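Local coordinates for VWFA domain-containing protein (Alicyclobacillus acidocaldarius subsp. acidocaldarius, PDB 3RAG) that is of unknown function but carries a von Willebrand factor A-type fold and binds a sodium ion, at residues 11-16 with 37-42. Numbering follows the deposited sequence.
Sequences RQILVI and HGIVVN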
ATOM      1  N   ARG A  11      -6.420  -4.727   3.055  1.00 27.12           N
ATOM      2  CA  ARG A  11      -5.592  -5.122   1.919  1.00 30.54           C
ATOM      3  C   ARG A  11      -5.117  -3.880   1.172  1.00 26.88           C
ATOM      4  O   ARG A  11      -5.933  -3.107   0.671  1.00 29.39           O
ATOM      5  CB  ARG A  11      -6.408  -5.995   0.974  1.00 33.61           C
ATOM      6  CG  ARG A  11      -6.842  -7.301   1.620  1.00 37.15           C
ATOM      7  CD  ARG A  11      -7.684  -8.155   0.675  1.00 43.40           C
ATOM      8  NE  ARG A  11      -8.005  -9.427   1.320  1.00 55.87           N
ATOM      9  CZ  ARG A  11      -9.106  -9.626   2.034  1.00 61.69           C
ATOM     10  NH1 ARG A  11      -9.985  -8.648   2.154  1.00 55.83           N
ATOM     11  NH2 ARG A  11      -9.332 -10.796   2.615  1.00 66.60           N
ATOM     12  N   GLN A  12      -3.807  -3.681   1.105  1.00 27.21           N
ATOM     13  CA  GLN A  12      -3.295  -2.448   0.537  1.00 22.65           C
ATOM     14  C   GLN A  12      -2.124  -2.730  -0.365  1.00 24.32           C
ATOM     15  O   GLN A  12      -1.375  -3.677  -0.147  1.00 25.92           O
ATOM     16  CB  GLN A  12      -2.846  -1.475   1.634  1.00 26.36           C
ATOM     17  CG  GLN A  12      -4.027  -0.858   2.412  1.00 24.78           C
ATOM     18  CD  GLN A  12      -3.576   0.231   3.373  1.00 29.32           C
ATOM     19  OE1 GLN A  12      -2.387   0.565   3.444  1.00 29.47           O
ATOM     20  NE2 GLN A  12      -4.527   0.785   4.120  1.00 29.18           N
ATOM     21  N   ILE A  13      -1.988  -1.893  -1.380  1.00 24.23           N
ATOM     22  CA  ILE A  13      -0.820  -1.912  -2.248  1.00 24.82           C
ATOM     23  C   ILE A  13      -0.170  -0.549  -2.074  1.00 26.89           C
ATOM     24  O   ILE A  13      -0.833   0.479  -2.227  1.00 25.25           O
ATOM     25  CB  ILE A  13      -1.234  -2.077  -3.729  1.00 25.19           C
ATOM     26  CG1 ILE A  13      -1.928  -3.439  -3.955  1.00 25.90           C
ATOM     27  CG2 ILE A  13      -0.011  -1.879  -4.649  1.00 26.73           C
ATOM     28  CD1 ILE A  13      -2.621  -3.579  -5.341  1.00 25.72           C
ATOM     29  N   LEU A  14       1.117  -0.526  -1.738  1.00 23.42           N
ATOM     30  CA  LEU A  14       1.810   0.748  -1.565  1.00 23.36           C
ATOM     31  C   LEU A  14       2.857   0.871  -2.666  1.00 24.07           C
ATOM     32  O   LEU A  14       3.821   0.117  -2.705  1.00 24.91           O
ATOM     33  CB  LEU A  14       2.493   0.800  -0.187  1.00 24.09           C
ATOM     34  CG  LEU A  14       3.446   1.986  -0.014  1.00 24.85           C
ATOM     35  CD1 LEU A  14       2.665   3.302  -0.059  1.00 24.45           C
ATOM     36  CD2 LEU A  14       4.202   1.863   1.316  1.00 27.76           C
ATOM     37  N   VAL A  15       2.678   1.828  -3.569  1.00 23.39           N
ATOM     38  CA  VAL A  15       3.629   2.000  -4.658  1.00 22.61           C
ATOM     39  C   VAL A  15       4.595   3.117  -4.267  1.00 21.76           C
ATOM     40  O   VAL A  15       4.154   4.203  -3.895  1.00 24.26           O
ATOM     41  CB  VAL A  15       2.901   2.419  -5.941  1.00 26.45           C
ATOM     42  CG1 VAL A  15       3.915   2.637  -7.077  1.00 27.21           C
ATOM     43  CG2 VAL A  15       1.853   1.341  -6.321  1.00 26.04           C
ATOM     44  N   ILE A  16       5.895   2.855  -4.379  1.00 23.53           N
ATOM     45  CA  ILE A  16       6.919   3.866  -4.112  1.00 24.28           C
ATOM     46  C   ILE A  16       7.700   4.090  -5.404  1.00 24.15           C
ATOM     47  O   ILE A  16       8.301   3.144  -5.953  1.00 23.79           O
ATOM     48  CB  ILE A  16       7.851   3.445  -2.952  1.00 25.65           C
ATOM     49  CG1 ILE A  16       7.010   3.211  -1.678  1.00 23.80           C
ATOM     50  CG2 ILE A  16       8.915   4.521  -2.734  1.00 25.59           C
ATOM     51  CD1 ILE A  16       7.807   2.717  -0.455  1.00 26.52           C
ATOM     52  N   HIS A  37     -11.942  -4.957  -5.642  1.00 37.59           N
ATOM     53  CA  HIS A  37     -11.805  -6.060  -4.685  1.00 37.39           C
ATOM     54  C   HIS A  37     -11.653  -5.576  -3.264  1.00 40.29           C
ATOM     55  O   HIS A  37     -11.417  -6.376  -2.358  1.00 46.18           O
ATOM     56  CB  HIS A  37     -10.602  -6.941  -5.031  1.00 41.05           C
ATOM     57  CG  HIS A  37     -10.733  -7.650  -6.338  1.00 44.61           C
ATOM     58  ND1 HIS A  37     -11.457  -8.814  -6.481  1.00 47.02           N
ATOM     59  CD2 HIS A  37     -10.249  -7.353  -7.565  1.00 46.60           C
ATOM     60  CE1 HIS A  37     -11.408  -9.208  -7.741  1.00 48.68           C
ATOM     61  NE2 HIS A  37     -10.683  -8.339  -8.420  1.00 50.06           N
ATOM     62  N   GLY A  38     -11.769  -4.267  -3.063  1.00 33.74           N
ATOM     63  CA  GLY A  38     -11.600  -3.699  -1.741  1.00 36.41           C
ATOM     64  C   GLY A  38     -10.155  -3.346  -1.386  1.00 37.14           C
ATOM     65  O   GLY A  38      -9.878  -2.826  -0.304  1.00 42.57           O
ATOM     66  N   ILE A  39      -9.238  -3.580  -2.311  1.00 29.83           N
ATOM     67  CA  ILE A  39      -7.834  -3.217  -2.076  1.00 26.17           C
ATOM     68  C   ILE A  39      -7.688  -1.709  -2.182  1.00 28.54           C
ATOM     69  O   ILE A  39      -8.265  -1.097  -3.080  1.00 30.41           O
ATOM     70  CB  ILE A  39      -6.938  -3.904  -3.123  1.00 28.99           C
ATOM     71  CG1 ILE A  39      -7.053  -5.421  -2.962  1.00 28.74           C
ATOM     72  CG2 ILE A  39      -5.457  -3.459  -2.999  1.00 26.46           C
ATOM     73  CD1 ILE A  39      -6.594  -6.215  -4.190  1.00 29.17           C
ATOM     74  N   VAL A  40      -6.906  -1.104  -1.291  1.00 24.59           N
ATOM     75  CA  VAL A  40      -6.666   0.336  -1.379  1.00 24.08           C
ATOM     76  C   VAL A  40      -5.247   0.508  -1.916  1.00 27.34           C
ATOM     77  O   VAL A  40      -4.330  -0.176  -1.443  1.00 27.25           O
ATOM     78  CB  VAL A  40      -6.789   1.015   0.009  1.00 28.70           C
ATOM     79  CG1 VAL A  40      -6.097   2.396  -0.007  1.00 28.11           C
ATOM     80  CG2 VAL A  40      -8.281   1.124   0.416  1.00 26.37           C
ATOM     81  N   VAL A  41      -5.064   1.403  -2.897  1.00 26.68           N
ATOM     82  CA  VAL A  41      -3.736   1.615  -3.485  1.00 25.61           C
ATOM     83  C   VAL A  41      -3.260   3.005  -3.090  1.00 26.60           C
ATOM     84  O   VAL A  41      -3.933   4.004  -3.382  1.00 27.46           O
ATOM     85  CB  VAL A  41      -3.756   1.501  -5.035  1.00 28.63           C
ATOM     86  CG1 VAL A  41      -2.332   1.608  -5.619  1.00 25.60           C
ATOM     87  CG2 VAL A  41      -4.402   0.179  -5.460  1.00 24.34           C
ATOM     88  N   ASN A  42      -2.121   3.053  -2.402  1.00 24.40           N
ATOM     89  CA  ASN A  42      -1.482   4.305  -1.983  1.00 23.59           C
ATOM     90  C   ASN A  42      -0.211   4.518  -2.806  1.00 23.81           C
ATOM     91  O   ASN A  42       0.421   3.543  -3.248  1.00 24.51           O
ATOM     92  CB  ASN A  42      -1.078   4.217  -0.507  1.00 25.08           C
ATOM     93  CG  ASN A  42      -2.276   4.176   0.438  1.00 27.16           C
ATOM     94  OD1 ASN A  42      -2.272   3.469   1.470  1.00 31.74           O
ATOM     95  ND2 ASN A  42      -3.285   4.913   0.101  1.00 22.73           N
TER
HETATM   96  O   HOH W   1      -8.319  -2.401   2.367  1.00 35.78           O
HETATM   97  O   HOH W   2     -10.846  -5.944   0.777  1.00 54.69           O
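I13 sits between V40 and N42 in a parallel ladder. Its N donates to V40 O at 2.9 Å, and its O accepts N42 N at 2.9 Å, almost in line with the carbonyl. V40 N to R11 O (3.0 Å) and V15 N to N42 O continue the ladder on either side, and V15 bonds on to I44. On one face, I13 CG1 and CD1 cross over I39 CG2, each 3.7 Å from it. I13 CG1 lies beside its own backbone N (chi1 -64°), which turns the branch to I39; CD1 also approaches V41 CG2. On the other face Q12 CG runs alongside V40 CB at 4.1 Å, and L14 CD1 meets N42 CB at 3.9 Å. An alanine at Q12 would probably leave V40 without this neighbour and open a gap toward T87. Strands 10-17 and 40-46, with helix 27-36 between them, form a right-handed beta-alpha-beta unit inside the Rossmann-like sheet of a vWA domain. G38, at positive phi, ends that helix in a Schellman motif. Water 1 links R11 N to G38 O; water 2, at the guanidinium edge, links R11 NH1 to H37 O. Helix 79-106 packs on the Q12 face, helices 27-36 and 214-232 on the I13 face.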